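Long-range contact in putative transcriptional coactivator P15 (Enterobacteria phage t5, PDB 4BG7), which probably binds DNA as a phage relative of the eukaryotic transcription coactivator PC4 and is implicated in recombination-dependent DNA replication: residues E3-Q16 with P56-E68. Numbering follows the deposited sequence.
Sequences EQVNQNYEGHVDDQ and PTKSGFSFPYTLE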
ATOM      1  N   GLU A   3       8.291 -15.705   0.327  1.00 42.85           N
ATOM      2  CA  GLU A   3       8.705 -14.237   0.445  1.00 45.43           C
ATOM      3  C   GLU A   3       9.048 -13.641  -0.927  1.00 44.88           C
ATOM      4  O   GLU A   3      10.186 -13.794  -1.411  1.00 41.51           O
ATOM      5  CB  GLU A   3       9.954 -14.038   1.355  1.00 46.78           C
ATOM      6  CG  GLU A   3       9.791 -14.017   2.867  1.00 46.11           C
ATOM      7  CD  GLU A   3       9.178 -12.715   3.420  1.00 45.50           C
ATOM      8  OE1 GLU A   3       9.393 -11.600   2.883  1.00 38.99           O
ATOM      9  OE2 GLU A   3       8.456 -12.834   4.412  1.00 45.79           O
ATOM     10  N   GLN A   4       8.093 -12.951  -1.548  1.00 38.18           N
ATOM     11  CA  GLN A   4       8.221 -12.529  -2.961  1.00 37.65           C
ATOM     12  C   GLN A   4       7.208 -11.428  -3.346  1.00 32.10           C
ATOM     13  O   GLN A   4       6.223 -11.310  -2.667  1.00 33.14           O
ATOM     14  CB  GLN A   4       7.945 -13.744  -3.841  1.00 42.68           C
ATOM     15  CG  GLN A   4       6.467 -14.016  -4.011  1.00 48.13           C
ATOM     16  CD  GLN A   4       6.128 -15.432  -4.388  1.00 54.58           C
ATOM     17  OE1 GLN A   4       6.611 -16.381  -3.773  1.00 53.00           O
ATOM     18  NE2 GLN A   4       5.248 -15.584  -5.378  1.00 51.06           N
ATOM     19  N   VAL A   5       7.433 -10.704  -4.453  1.00 33.38           N
ATOM     20  CA  VAL A   5       6.437  -9.762  -5.028  1.00 36.02           C
ATOM     21  C   VAL A   5       5.685 -10.411  -6.217  1.00 35.07           C
ATOM     22  O   VAL A   5       6.267 -11.135  -7.048  1.00 31.51           O
ATOM     23  CB  VAL A   5       7.059  -8.399  -5.456  1.00 36.59           C
ATOM     24  CG1 VAL A   5       6.075  -7.540  -6.294  1.00 33.75           C
ATOM     25  CG2 VAL A   5       7.548  -7.612  -4.235  1.00 30.48           C
ATOM     26  N   ASN A   6       4.373 -10.209  -6.243  1.00 32.94           N
ATOM     27  CA  ASN A   6       3.544 -10.715  -7.326  1.00 31.39           C
ATOM     28  C   ASN A   6       3.108  -9.588  -8.213  1.00 29.10           C
ATOM     29  O   ASN A   6       2.694  -8.537  -7.693  1.00 26.86           O
ATOM     30  CB  ASN A   6       2.337 -11.453  -6.767  1.00 31.54           C
ATOM     31  CG  ASN A   6       2.714 -12.437  -5.714  1.00 33.77           C
ATOM     32  OD1 ASN A   6       3.346 -13.410  -6.008  1.00 35.33           O
ATOM     33  ND2 ASN A   6       2.366 -12.151  -4.458  1.00 30.66           N
ATOM     34  N   GLN A   7       3.181  -9.828  -9.549  1.00 28.83           N
ATOM     35  CA  GLN A   7       2.945  -8.784 -10.567  1.00 28.65           C
ATOM     36  C   GLN A   7       1.540  -8.880 -11.129  1.00 25.39           C
ATOM     37  O   GLN A   7       1.125  -8.072 -11.981  1.00 26.69           O
ATOM     38  CB  GLN A   7       4.083  -8.757 -11.611  1.00 33.20           C
ATOM     39  CG  GLN A   7       5.434  -8.367 -10.970  1.00 38.00           C
ATOM     40  CD  GLN A   7       6.621  -8.455 -11.959  1.00 42.06           C
ATOM     41  OE1 GLN A   7       7.485  -9.317 -11.846  1.00 47.61           O
ATOM     42  NE2 GLN A   7       6.622  -7.593 -12.946  1.00 50.34           N
ATOM     43  N   ASN A   8       0.788  -9.838 -10.569  1.00 25.78           N
ATOM     44  CA  ASN A   8      -0.615 -10.044 -10.830  1.00 24.98           C
ATOM     45  C   ASN A   8      -1.219 -10.940  -9.713  1.00 22.02           C
ATOM     46  O   ASN A   8      -0.524 -11.375  -8.768  1.00 24.36           O
ATOM     47  CB  ASN A   8      -0.838 -10.618 -12.214  1.00 26.34           C
ATOM     48  CG  ASN A   8      -0.295 -12.024 -12.358  1.00 30.18           C
ATOM     49  OD1 ASN A   8      -0.648 -12.886 -11.589  1.00 27.84           O
ATOM     50  ND2 ASN A   8       0.505 -12.269 -13.400  1.00 35.11           N
ATOM     51  N   TYR A   9      -2.536 -11.114  -9.797  1.00 21.48           N
ATOM     52  CA  TYR A   9      -3.243 -11.912  -8.832  1.00 21.96           C
ATOM     53  C   TYR A   9      -3.669 -13.305  -9.301  1.00 24.33           C
ATOM     54  O   TYR A   9      -4.531 -13.928  -8.673  1.00 20.83           O
ATOM     55  CB  TYR A   9      -4.459 -11.146  -8.346  1.00 23.69           C
ATOM     56  CG  TYR A   9      -4.131 -10.171  -7.210  1.00 23.38           C
ATOM     57  CD1 TYR A   9      -3.699  -8.826  -7.455  1.00 23.66           C
ATOM     58  CD2 TYR A   9      -4.308 -10.556  -5.901  1.00 23.00           C
ATOM     59  CE1 TYR A   9      -3.416  -7.961  -6.402  1.00 22.25           C
ATOM     60  CE2 TYR A   9      -4.044  -9.666  -4.850  1.00 22.13           C
ATOM     61  CZ  TYR A   9      -3.601  -8.364  -5.112  1.00 21.64           C
ATOM     62  OH  TYR A   9      -3.365  -7.595  -3.945  1.00 22.81           O
ATOM     63  N   GLU A  10      -3.045 -13.803 -10.373  1.00 25.08           N
ATOM     64  CA  GLU A  10      -3.245 -15.210 -10.771  1.00 28.41           C
ATOM     65  C   GLU A  10      -2.958 -16.188  -9.637  1.00 26.66           C
ATOM     66  O   GLU A  10      -1.884 -16.180  -9.034  1.00 27.08           O
ATOM     67  CB  GLU A  10      -2.413 -15.542 -12.022  1.00 31.93           C
ATOM     68  CG  GLU A  10      -2.830 -14.663 -13.184  1.00 39.75           C
ATOM     69  CD  GLU A  10      -2.396 -15.122 -14.559  1.00 48.74           C
ATOM     70  OE1 GLU A  10      -1.800 -16.222 -14.703  1.00 49.10           O
ATOM     71  OE2 GLU A  10      -2.672 -14.328 -15.488  1.00 44.79           O
ATOM     72  N   GLY A  11      -3.936 -17.034  -9.343  1.00 30.05           N
ATOM     73  CA  GLY A  11      -3.809 -18.028  -8.277  1.00 32.88           C
ATOM     74  C   GLY A  11      -4.101 -17.507  -6.855  1.00 34.86           C
ATOM     75  O   GLY A  11      -4.034 -18.266  -5.901  1.00 36.66           O
ATOM     76  N   HIS A  12      -4.422 -16.220  -6.706  1.00 30.77           N
ATOM     77  CA  HIS A  12      -4.667 -15.644  -5.380  1.00 27.52           C
ATOM     78  C   HIS A  12      -6.112 -15.720  -5.083  1.00 27.68           C
ATOM     79  O   HIS A  12      -6.954 -15.483  -5.959  1.00 26.86           O
ATOM     80  CB  HIS A  12      -4.278 -14.142  -5.344  1.00 23.99           C
ATOM     81  CG  HIS A  12      -2.806 -13.881  -5.294  1.00 23.67           C
ATOM     82  ND1 HIS A  12      -2.218 -13.278  -4.232  1.00 23.28           N
ATOM     83  CD2 HIS A  12      -1.784 -14.144  -6.218  1.00 22.08           C
ATOM     84  CE1 HIS A  12      -0.914 -13.193  -4.439  1.00 24.67           C
ATOM     85  NE2 HIS A  12      -0.636 -13.695  -5.668  1.00 24.45           N
ATOM     86  N   VAL A  13      -6.419 -15.924  -3.816  1.00 28.52           N
ATOM     87  CA  VAL A  13      -7.773 -15.807  -3.308  1.00 26.73           C
ATOM     88  C   VAL A  13      -7.771 -14.691  -2.211  1.00 23.90           C
ATOM     89  O   VAL A  13      -6.989 -14.770  -1.283  1.00 27.66           O
ATOM     90  CB  VAL A  13      -8.276 -17.186  -2.716  1.00 28.31           C
ATOM     91  CG1 VAL A  13      -9.518 -16.992  -1.887  1.00 29.74           C
ATOM     92  CG2 VAL A  13      -8.518 -18.226  -3.840  1.00 31.85           C
ATOM     93  N   ASP A  14      -8.686 -13.749  -2.311  1.00 25.00           N
ATOM     94  CA  ASP A  14      -8.822 -12.675  -1.333  1.00 26.76           C
ATOM     95  C   ASP A  14      -9.334 -13.215   0.006  1.00 32.90           C
ATOM     96  O   ASP A  14     -10.301 -14.007   0.089  1.00 34.49           O
ATOM     97  CB  ASP A  14      -9.838 -11.639  -1.775  1.00 27.11           C
ATOM     98  CG  ASP A  14      -9.372 -10.787  -2.907  1.00 25.12           C
ATOM     99  OD1 ASP A  14      -8.240 -10.947  -3.406  1.00 27.68           O
ATOM    100  OD2 ASP A  14     -10.178  -9.941  -3.276  1.00 28.82           O
ATOM    101  N   ASP A  15      -8.712 -12.745   1.057  1.00 30.66           N
ATOM    102  CA  ASP A  15      -9.200 -12.916   2.426  1.00 32.47           C
ATOM    103  C   ASP A  15      -9.741 -11.619   3.022  1.00 32.09           C
ATOM    104  O   ASP A  15     -10.667 -11.675   3.828  1.00 31.50           O
ATOM    105  CB  ASP A  15      -8.091 -13.430   3.283  1.00 36.57           C
ATOM    106  CG  ASP A  15      -7.744 -14.822   2.955  1.00 46.01           C
ATOM    107  OD1 ASP A  15      -8.596 -15.577   2.355  1.00 48.07           O
ATOM    108  OD2 ASP A  15      -6.592 -15.171   3.265  1.00 52.12           O
ATOM    109  N   GLN A  16      -9.201 -10.474   2.609  1.00 27.85           N
ATOM    110  CA  GLN A  16      -9.859  -9.131   2.881  1.00 28.28           C
ATOM    111  C   GLN A  16      -9.715  -8.239   1.689  1.00 27.87           C
ATOM    112  O   GLN A  16      -8.744  -8.380   0.928  1.00 28.70           O
ATOM    113  CB  GLN A  16      -9.186  -8.401   4.088  1.00 28.51           C
ATOM    114  CG  GLN A  16      -8.985  -9.261   5.295  1.00 29.16           C
ATOM    115  CD  GLN A  16      -8.481  -8.436   6.506  1.00 29.04           C
ATOM    116  OE1 GLN A  16      -8.955  -7.358   6.750  1.00 26.71           O
ATOM    117  NE2 GLN A  16      -7.481  -8.922   7.167  1.00 28.35           N
ATOM    118  N   PRO A  56     -14.195  -8.249  -9.994  1.00 24.16           N
ATOM    119  CA  PRO A  56     -12.784  -8.456  -9.610  1.00 23.82           C
ATOM    120  C   PRO A  56     -11.963  -8.927 -10.770  1.00 25.15           C
ATOM    121  O   PRO A  56     -12.386  -9.852 -11.466  1.00 26.59           O
ATOM    122  CB  PRO A  56     -12.837  -9.536  -8.543  1.00 29.20           C
ATOM    123  CG  PRO A  56     -14.184 -10.184  -8.630  1.00 31.87           C
ATOM    124  CD  PRO A  56     -15.105  -9.218  -9.365  1.00 26.62           C
ATOM    125  N   THR A  57     -10.797  -8.337 -10.995  1.00 27.77           N
ATOM    126  CA  THR A  57      -9.868  -8.853 -12.003  1.00 25.98           C
ATOM    127  C   THR A  57      -8.662  -9.463 -11.383  1.00 23.80           C
ATOM    128  O   THR A  57      -8.393  -9.348 -10.171  1.00 23.61           O
ATOM    129  CB  THR A  57      -9.444  -7.761 -13.009  1.00 25.91           C
ATOM    130  OG1 THR A  57      -8.386  -6.954 -12.450  1.00 27.29           O
ATOM    131  CG2 THR A  57     -10.630  -6.868 -13.420  1.00 27.10           C
ATOM    132  N   LYS A  58      -7.851 -10.078 -12.228  1.00 25.67           N
ATOM    133  CA  LYS A  58      -6.566 -10.638 -11.761  1.00 27.14           C
ATOM    134  C   LYS A  58      -5.421  -9.617 -11.817  1.00 24.66           C
ATOM    135  O   LYS A  58      -4.239  -9.972 -11.712  1.00 27.80           O
ATOM    136  CB  LYS A  58      -6.212 -11.851 -12.683  1.00 29.18           C
ATOM    137  CG  LYS A  58      -7.175 -13.008 -12.477  1.00 32.76           C
ATOM    138  CD  LYS A  58      -6.790 -14.308 -13.227  1.00 37.75           C
ATOM    139  CE  LYS A  58      -7.198 -14.270 -14.715  1.00 43.17           C
ATOM    140  NZ  LYS A  58      -8.610 -14.687 -15.043  1.00 42.14           N
ATOM    141  N   SER A  59      -5.735  -8.360 -12.087  1.00 23.06           N
ATOM    142  CA  SER A  59      -4.688  -7.329 -12.241  1.00 24.28           C
ATOM    143  C   SER A  59      -4.411  -6.636 -10.918  1.00 23.97           C
ATOM    144  O   SER A  59      -5.357  -6.379 -10.086  1.00 24.34           O
ATOM    145  CB  SER A  59      -5.092  -6.304 -13.317  1.00 27.88           C
ATOM    146  OG  SER A  59      -5.128  -7.039 -14.535  1.00 28.53           O
ATOM    147  N   GLY A  60      -3.136  -6.408 -10.688  1.00 24.29           N
ATOM    148  CA  GLY A  60      -2.658  -5.689  -9.484  1.00 22.44           C
ATOM    149  C   GLY A  60      -1.275  -6.177  -9.111  1.00 22.31           C
ATOM    150  O   GLY A  60      -0.595  -6.853  -9.898  1.00 26.01           O
ATOM    151  N   PHE A  61      -0.870  -5.899  -7.878  1.00 23.90           N
ATOM    152  CA  PHE A  61       0.458  -6.331  -7.410  1.00 22.91           C
ATOM    153  C   PHE A  61       0.377  -6.565  -5.894  1.00 22.90           C
ATOM    154  O   PHE A  61      -0.448  -6.031  -5.240  1.00 20.61           O
ATOM    155  CB  PHE A  61       1.551  -5.271  -7.738  1.00 25.86           C
ATOM    156  CG  PHE A  61       1.534  -4.123  -6.832  1.00 27.26           C
ATOM    157  CD1 PHE A  61       0.560  -3.151  -6.962  1.00 32.00           C
ATOM    158  CD2 PHE A  61       2.366  -4.080  -5.729  1.00 30.58           C
ATOM    159  CE1 PHE A  61       0.483  -2.113  -6.060  1.00 33.61           C
ATOM    160  CE2 PHE A  61       2.300  -3.051  -4.831  1.00 29.17           C
ATOM    161  CZ  PHE A  61       1.360  -2.073  -4.987  1.00 29.82           C
ATOM    162  N   SER A  62       1.255  -7.369  -5.344  1.00 22.04           N
ATOM    163  CA  SER A  62       1.224  -7.612  -3.957  1.00 22.57           C
ATOM    164  C   SER A  62       2.598  -7.967  -3.457  1.00 25.76           C
ATOM    165  O   SER A  62       3.546  -8.247  -4.257  1.00 24.49           O
ATOM    166  CB  SER A  62       0.187  -8.695  -3.662  1.00 23.02           C
ATOM    167  OG  SER A  62       0.519  -9.953  -4.209  1.00 21.72           O
ATOM    168  N   PHE A  63       2.742  -7.911  -2.144  1.00 23.60           N
ATOM    169  CA  PHE A  63       3.989  -8.318  -1.547  1.00 25.45           C
ATOM    170  C   PHE A  63       3.709  -8.926  -0.174  1.00 24.19           C
ATOM    171  O   PHE A  63       2.596  -8.870   0.312  1.00 24.26           O
ATOM    172  CB  PHE A  63       5.004  -7.161  -1.541  1.00 26.16           C
ATOM    173  CG  PHE A  63       4.660  -6.048  -0.612  1.00 25.94           C
ATOM    174  CD1 PHE A  63       3.688  -5.139  -0.955  1.00 30.10           C
ATOM    175  CD2 PHE A  63       5.358  -5.857   0.559  1.00 32.81           C
ATOM    176  CE1 PHE A  63       3.352  -4.056  -0.148  1.00 32.37           C
ATOM    177  CE2 PHE A  63       5.041  -4.784   1.390  1.00 35.44           C
ATOM    178  CZ  PHE A  63       4.011  -3.891   1.040  1.00 32.89           C
ATOM    179  N   PRO A  64       4.712  -9.518   0.480  1.00 25.01           N
ATOM    180  CA  PRO A  64       4.296 -10.269   1.661  1.00 26.03           C
ATOM    181  C   PRO A  64       3.629  -9.496   2.805  1.00 24.14           C
ATOM    182  O   PRO A  64       3.939  -8.338   3.104  1.00 24.29           O
ATOM    183  CB  PRO A  64       5.604 -10.919   2.168  1.00 27.09           C
ATOM    184  CG  PRO A  64       6.547 -10.835   1.049  1.00 25.35           C
ATOM    185  CD  PRO A  64       6.105  -9.743   0.126  1.00 26.52           C
ATOM    186  N   TYR A  65       2.660 -10.160   3.412  1.00 23.68           N
ATOM    187  CA  TYR A  65       1.920  -9.649   4.537  1.00 26.18           C
ATOM    188  C   TYR A  65       2.385 -10.379   5.768  1.00 27.25           C
ATOM    189  O   TYR A  65       1.839 -11.448   6.063  1.00 26.65           O
ATOM    190  CB  TYR A  65       0.425  -9.932   4.328  1.00 26.18           C
ATOM    191  CG  TYR A  65      -0.564  -9.354   5.357  1.00 26.22           C
ATOM    192  CD1 TYR A  65      -0.707  -7.976   5.558  1.00 28.71           C
ATOM    193  CD2 TYR A  65      -1.439 -10.185   6.047  1.00 28.66           C
ATOM    194  CE1 TYR A  65      -1.668  -7.468   6.441  1.00 25.96           C
ATOM    195  CE2 TYR A  65      -2.413  -9.691   6.890  1.00 28.19           C
ATOM    196  CZ  TYR A  65      -2.500  -8.343   7.122  1.00 28.26           C
ATOM    197  OH  TYR A  65      -3.485  -7.890   7.975  1.00 27.52           O
ATOM    198  N   THR A  66       3.343  -9.805   6.483  1.00 29.41           N
ATOM    199  CA  THR A  66       3.910 -10.411   7.648  1.00 26.66           C
ATOM    200  C   THR A  66       3.956  -9.320   8.719  1.00 30.58           C
ATOM    201  O   THR A  66       3.691  -8.137   8.419  1.00 25.75           O
ATOM    202  CB  THR A  66       5.329 -10.944   7.362  1.00 27.84           C
ATOM    203  OG1 THR A  66       6.169  -9.866   6.936  1.00 30.01           O
ATOM    204  CG2 THR A  66       5.297 -12.005   6.285  1.00 32.63           C
ATOM    205  N   LEU A  67       4.296  -9.700   9.958  1.00 27.74           N
ATOM    206  CA  LEU A  67       4.561  -8.682  11.009  1.00 31.74           C
ATOM    207  C   LEU A  67       5.647  -7.720  10.575  1.00 28.89           C
ATOM    208  O   LEU A  67       5.537  -6.516  10.797  1.00 30.48           O
ATOM    209  CB  LEU A  67       4.920  -9.282  12.385  1.00 31.28           C
ATOM    210  CG  LEU A  67       3.838 -10.150  13.034  1.00 39.62           C
ATOM    211  CD1 LEU A  67       4.356 -10.751  14.356  1.00 41.86           C
ATOM    212  CD2 LEU A  67       2.481  -9.467  13.184  1.00 41.42           C
ATOM    213  N   GLU A  68       6.697  -8.238   9.945  1.00 28.06           N
ATOM    214  CA  GLU A  68       7.762  -7.368   9.480  1.00 32.23           C
ATOM    215  C   GLU A  68       7.340  -6.300   8.479  1.00 30.35           C
ATOM    216  O   GLU A  68       7.685  -5.117   8.620  1.00 27.26           O
ATOM    217  CB  GLU A  68       8.878  -8.169   8.812  1.00 36.88           C
ATOM    218  CG  GLU A  68       9.878  -8.727   9.801  1.00 52.11           C
ATOM    219  CD  GLU A  68      11.321  -8.405   9.426  1.00 61.25           C
ATOM    220  OE1 GLU A  68      11.676  -8.523   8.220  1.00 60.29           O
ATOM    221  OE2 GLU A  68      12.098  -8.018  10.338  1.00 62.76           O
TER
HETATM  222  O   HOH W   1       8.289 -10.448   5.643  1.00 36.72           O
HETATM  223  O   HOH W   2      -1.314  -7.123 -12.970  1.00 26.74           O
HETATM  224  O   HOH W   3      -0.806 -10.113  -6.305  1.00 28.19           O
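Y9, S62 and K58 bury the most surface where the N-terminal arm, residues 3-9, runs antiparallel to 58-64. The only beta bridge is N6 with S62, an antiparallel hydrogen-bonded pair: N6 N reaches S62 O at 2.9 Å, and S62 N donates a hydrogen bond to N6 O. A side-chain bond doubles this grip. With OG wedged between its own backbone N and carbonyl carbon (chi1 65°), S62 receives N6 ND2 at 2.9 Å, nearly straight at 165° and close to the N6 amide plane. The other end of that amide is also fixed, since N6 OD1 accepts from Q4 NE2 in its carbonyl plane. A water lies 2.5 Å from S62 OG and donates to N8 O; it sits over the centre of one face of the Y9 ring, 3.2 Å above the plane.

Further along, pairing gives way to a single backbone bond, Y9 N to K58 O at 2.8 Å, while K58 CD lies against E10 CG. The Y9 ring turns an edge to G60, whose CA is 3.9 Å from Y9 CD1, and F61 N is 3.6 Å from Y9 CE1. A second water bridges Q7 O and G60 N. Toward the chain start, V5 CG2 packs on F63 CB, and E3 lays its carboxylate by P64 CG; E3 OE1 is hydrogen-bonded to W21 NE1 of the second subunit.

The arm thus adds a single bridge to strand 54-64, outermost in this chain's four-stranded antiparallel sheet, where F61 packs on G60 of the second subunit. Q4 and N6 reach Y40 of strand 38-48, and Y9 touches T31 and S33 of strand 26-35. In this PC4 (p15) family region the sheet's last strand leads into helix 67-83, with T66 at its N-cap.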